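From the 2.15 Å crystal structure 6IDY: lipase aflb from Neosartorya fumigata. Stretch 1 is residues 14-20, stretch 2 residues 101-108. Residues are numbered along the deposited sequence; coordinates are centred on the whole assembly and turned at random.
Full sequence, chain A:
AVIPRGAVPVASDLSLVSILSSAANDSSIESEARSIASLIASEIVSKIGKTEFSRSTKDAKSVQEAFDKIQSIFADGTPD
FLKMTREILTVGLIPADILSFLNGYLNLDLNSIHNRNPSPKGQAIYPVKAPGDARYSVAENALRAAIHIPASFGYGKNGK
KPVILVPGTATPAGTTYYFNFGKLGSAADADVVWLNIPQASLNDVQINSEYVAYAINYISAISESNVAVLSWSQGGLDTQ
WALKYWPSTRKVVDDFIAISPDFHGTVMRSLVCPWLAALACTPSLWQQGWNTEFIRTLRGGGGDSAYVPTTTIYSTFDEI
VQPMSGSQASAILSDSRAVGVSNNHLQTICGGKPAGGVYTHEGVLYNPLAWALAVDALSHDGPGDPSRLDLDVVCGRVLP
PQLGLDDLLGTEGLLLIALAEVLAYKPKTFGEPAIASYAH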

# COMPACT_ATOMS: atom_id res chain seq x y z
N LEU A 14 19.17 13.90 4.76
CA LEU A 14 19.40 12.55 4.23
C LEU A 14 18.66 12.32 2.92
O LEU A 14 17.63 12.95 2.67
CB LEU A 14 18.99 11.48 5.26
CG LEU A 14 19.92 11.24 6.46
CD1 LEU A 14 19.22 10.40 7.51
CD2 LEU A 14 21.22 10.57 6.04
N SER A 15 19.19 11.40 2.08
CA SER A 15 18.61 11.08 0.78
C SER A 15 18.59 9.57 0.52
O SER A 15 19.20 8.80 1.27
CB SER A 15 19.39 11.79 -0.33
OG SER A 15 20.66 11.21 -0.54
N LEU A 16 17.91 9.16 -0.57
CA LEU A 16 17.82 7.77 -1.01
C LEU A 16 19.25 7.25 -1.30
O LEU A 16 19.59 6.15 -0.87
CB LEU A 16 16.94 7.69 -2.27
CG LEU A 16 16.43 6.33 -2.73
CD1 LEU A 16 15.45 5.77 -1.75
CD2 LEU A 16 15.74 6.44 -4.07
N VAL A 17 20.08 8.10 -1.95
CA VAL A 17 21.49 7.83 -2.26
C VAL A 17 22.31 7.58 -0.98
O VAL A 17 22.98 6.56 -0.89
CB VAL A 17 22.11 8.93 -3.17
CG1 VAL A 17 23.64 8.90 -3.15
CG2 VAL A 17 21.60 8.80 -4.60
N SER A 18 22.23 8.51 0.01
CA SER A 18 22.95 8.40 1.28
C SER A 18 22.55 7.17 2.09
O SER A 18 23.42 6.47 2.60
CB SER A 18 22.81 9.68 2.11
OG SER A 18 21.55 9.77 2.75
N ILE A 19 21.23 6.88 2.19
CA ILE A 19 20.73 5.70 2.90
C ILE A 19 21.28 4.41 2.27
O ILE A 19 21.83 3.57 2.99
CB ILE A 19 19.18 5.69 3.01
CG1 ILE A 19 18.66 6.85 3.88
CG2 ILE A 19 18.67 4.34 3.55
CD1 ILE A 19 17.23 7.23 3.61
N LEU A 20 21.17 4.29 0.94
CA LEU A 20 21.65 3.11 0.23
C LEU A 20 23.18 2.97 0.24
O LEU A 20 23.67 1.84 0.30
CB LEU A 20 21.07 3.04 -1.19
CG LEU A 20 19.55 2.80 -1.25
CD1 LEU A 20 18.96 3.30 -2.55
CD2 LEU A 20 19.19 1.35 -1.00
N PHE A 101 13.29 13.08 -7.93
CA PHE A 101 12.12 13.30 -7.08
C PHE A 101 12.08 12.25 -5.96
O PHE A 101 11.91 12.62 -4.80
CB PHE A 101 10.82 13.30 -7.92
CG PHE A 101 9.54 13.40 -7.12
CD1 PHE A 101 9.14 14.61 -6.57
CD2 PHE A 101 8.72 12.29 -6.94
CE1 PHE A 101 7.95 14.71 -5.84
CE2 PHE A 101 7.53 12.39 -6.21
CZ PHE A 101 7.16 13.59 -5.66
N LEU A 102 12.24 10.96 -6.31
CA LEU A 102 12.25 9.84 -5.36
C LEU A 102 13.41 9.96 -4.37
O LEU A 102 13.26 9.59 -3.20
CB LEU A 102 12.34 8.49 -6.10
CG LEU A 102 11.17 8.09 -7.01
CD1 LEU A 102 11.55 6.93 -7.88
CD2 LEU A 102 9.91 7.73 -6.21
N ASN A 103 14.57 10.50 -4.83
CA ASN A 103 15.76 10.70 -4.01
C ASN A 103 15.53 11.64 -2.81
O ASN A 103 16.12 11.41 -1.75
CB ASN A 103 16.95 11.17 -4.86
CG ASN A 103 18.28 11.19 -4.14
OD1 ASN A 103 18.73 10.20 -3.56
ND2 ASN A 103 18.94 12.33 -4.17
N GLY A 104 14.67 12.64 -2.98
CA GLY A 104 14.35 13.61 -1.93
C GLY A 104 13.06 13.35 -1.17
O GLY A 104 12.47 14.30 -0.65
N TYR A 105 12.63 12.07 -1.07
CA TYR A 105 11.39 11.66 -0.40
C TYR A 105 11.33 11.99 1.11
O TYR A 105 10.25 12.32 1.60
CB TYR A 105 11.07 10.16 -0.65
CG TYR A 105 11.83 9.19 0.24
CD1 TYR A 105 13.16 8.87 -0.02
CD2 TYR A 105 11.22 8.61 1.35
CE1 TYR A 105 13.87 8.00 0.81
CE2 TYR A 105 11.92 7.75 2.19
CZ TYR A 105 13.24 7.44 1.91
OH TYR A 105 13.93 6.56 2.72
N LEU A 106 12.47 11.86 1.84
CA LEU A 106 12.53 12.11 3.29
C LEU A 106 12.18 13.53 3.71
O LEU A 106 11.53 13.72 4.74
CB LEU A 106 13.89 11.72 3.88
CG LEU A 106 14.16 10.24 4.14
CD1 LEU A 106 15.55 10.07 4.69
CD2 LEU A 106 13.17 9.65 5.15
N ASN A 107 12.62 14.52 2.93
CA ASN A 107 12.37 15.93 3.20
C ASN A 107 11.12 16.47 2.50
O ASN A 107 10.75 17.63 2.70
CB ASN A 107 13.62 16.77 2.88
CG ASN A 107 14.79 16.44 3.77
OD1 ASN A 107 15.71 15.71 3.39
ND2 ASN A 107 14.78 16.96 4.99
N LEU A 108 10.43 15.61 1.71
CA LEU A 108 9.20 15.97 1.00
C LEU A 108 8.05 16.19 1.98
O LEU A 108 7.81 15.34 2.86
CB LEU A 108 8.85 14.88 -0.04
CG LEU A 108 7.64 15.12 -0.94
CD1 LEU A 108 7.99 16.01 -2.12
CD2 LEU A 108 7.07 13.80 -1.45
O HOH W 1 15.31 11.90 0.79

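The contact joins the first turn of one helix to a distant segment of the same chain, and Asn103 lies at its centre. The first amides of a helix have no preceding turn to supply carbonyl acceptors, so they must find partners elsewhere. Ser15, at the N-cap, answers part of this need: its OG accepts from Ser18 N at 3.2 Å, while Ser18 OG donates back to Ser15 O at 2.9 Å. Asn103 answers the rest from across the gap. Its backbone O accepts from Leu16 N at 3.1 Å, nearly straight at 164°, and its side-chain OD1 accepts from Val17 N at 3.0 Å. Asparagine suits the spot because its short amide, with chi1 in the t well, reaches the helix end while its own carbonyl remains close enough to serve the neighbouring amide; the CA atoms of Leu16 and Asn103 are just 4.7 Å apart.

Around this polar centre the fit is one of hydrocarbon bumps and hollows. Leu16 points toward the other stretch and forks over it: CD1 lies 3.7 Å from Tyr105 CE1, while CD2 approaches Leu102 CB at 4.5 Å. A branched leucine can thus touch two walls of one hollow. One helical turn later, Ile19 lays CD1 against the groove where Tyr105 and Leu106 meet, 4.3 Å from Tyr105 CZ and 3.5 Å from Leu106 CD1. Leu106 in turn points toward the first stretch, its CD1 also meeting Leu14 CB at 3.8 Å, so that this methyl is shared by two neighbours at the more exposed margin.

Between these polar and apolar regions, a water fills a gap too wide for direct bonding. It donates to Asn103 O at 2.7 Å and Leu14 O at 3.2 Å, and accepts from Leu106 N at 3.0 Å, tying the two backbones together.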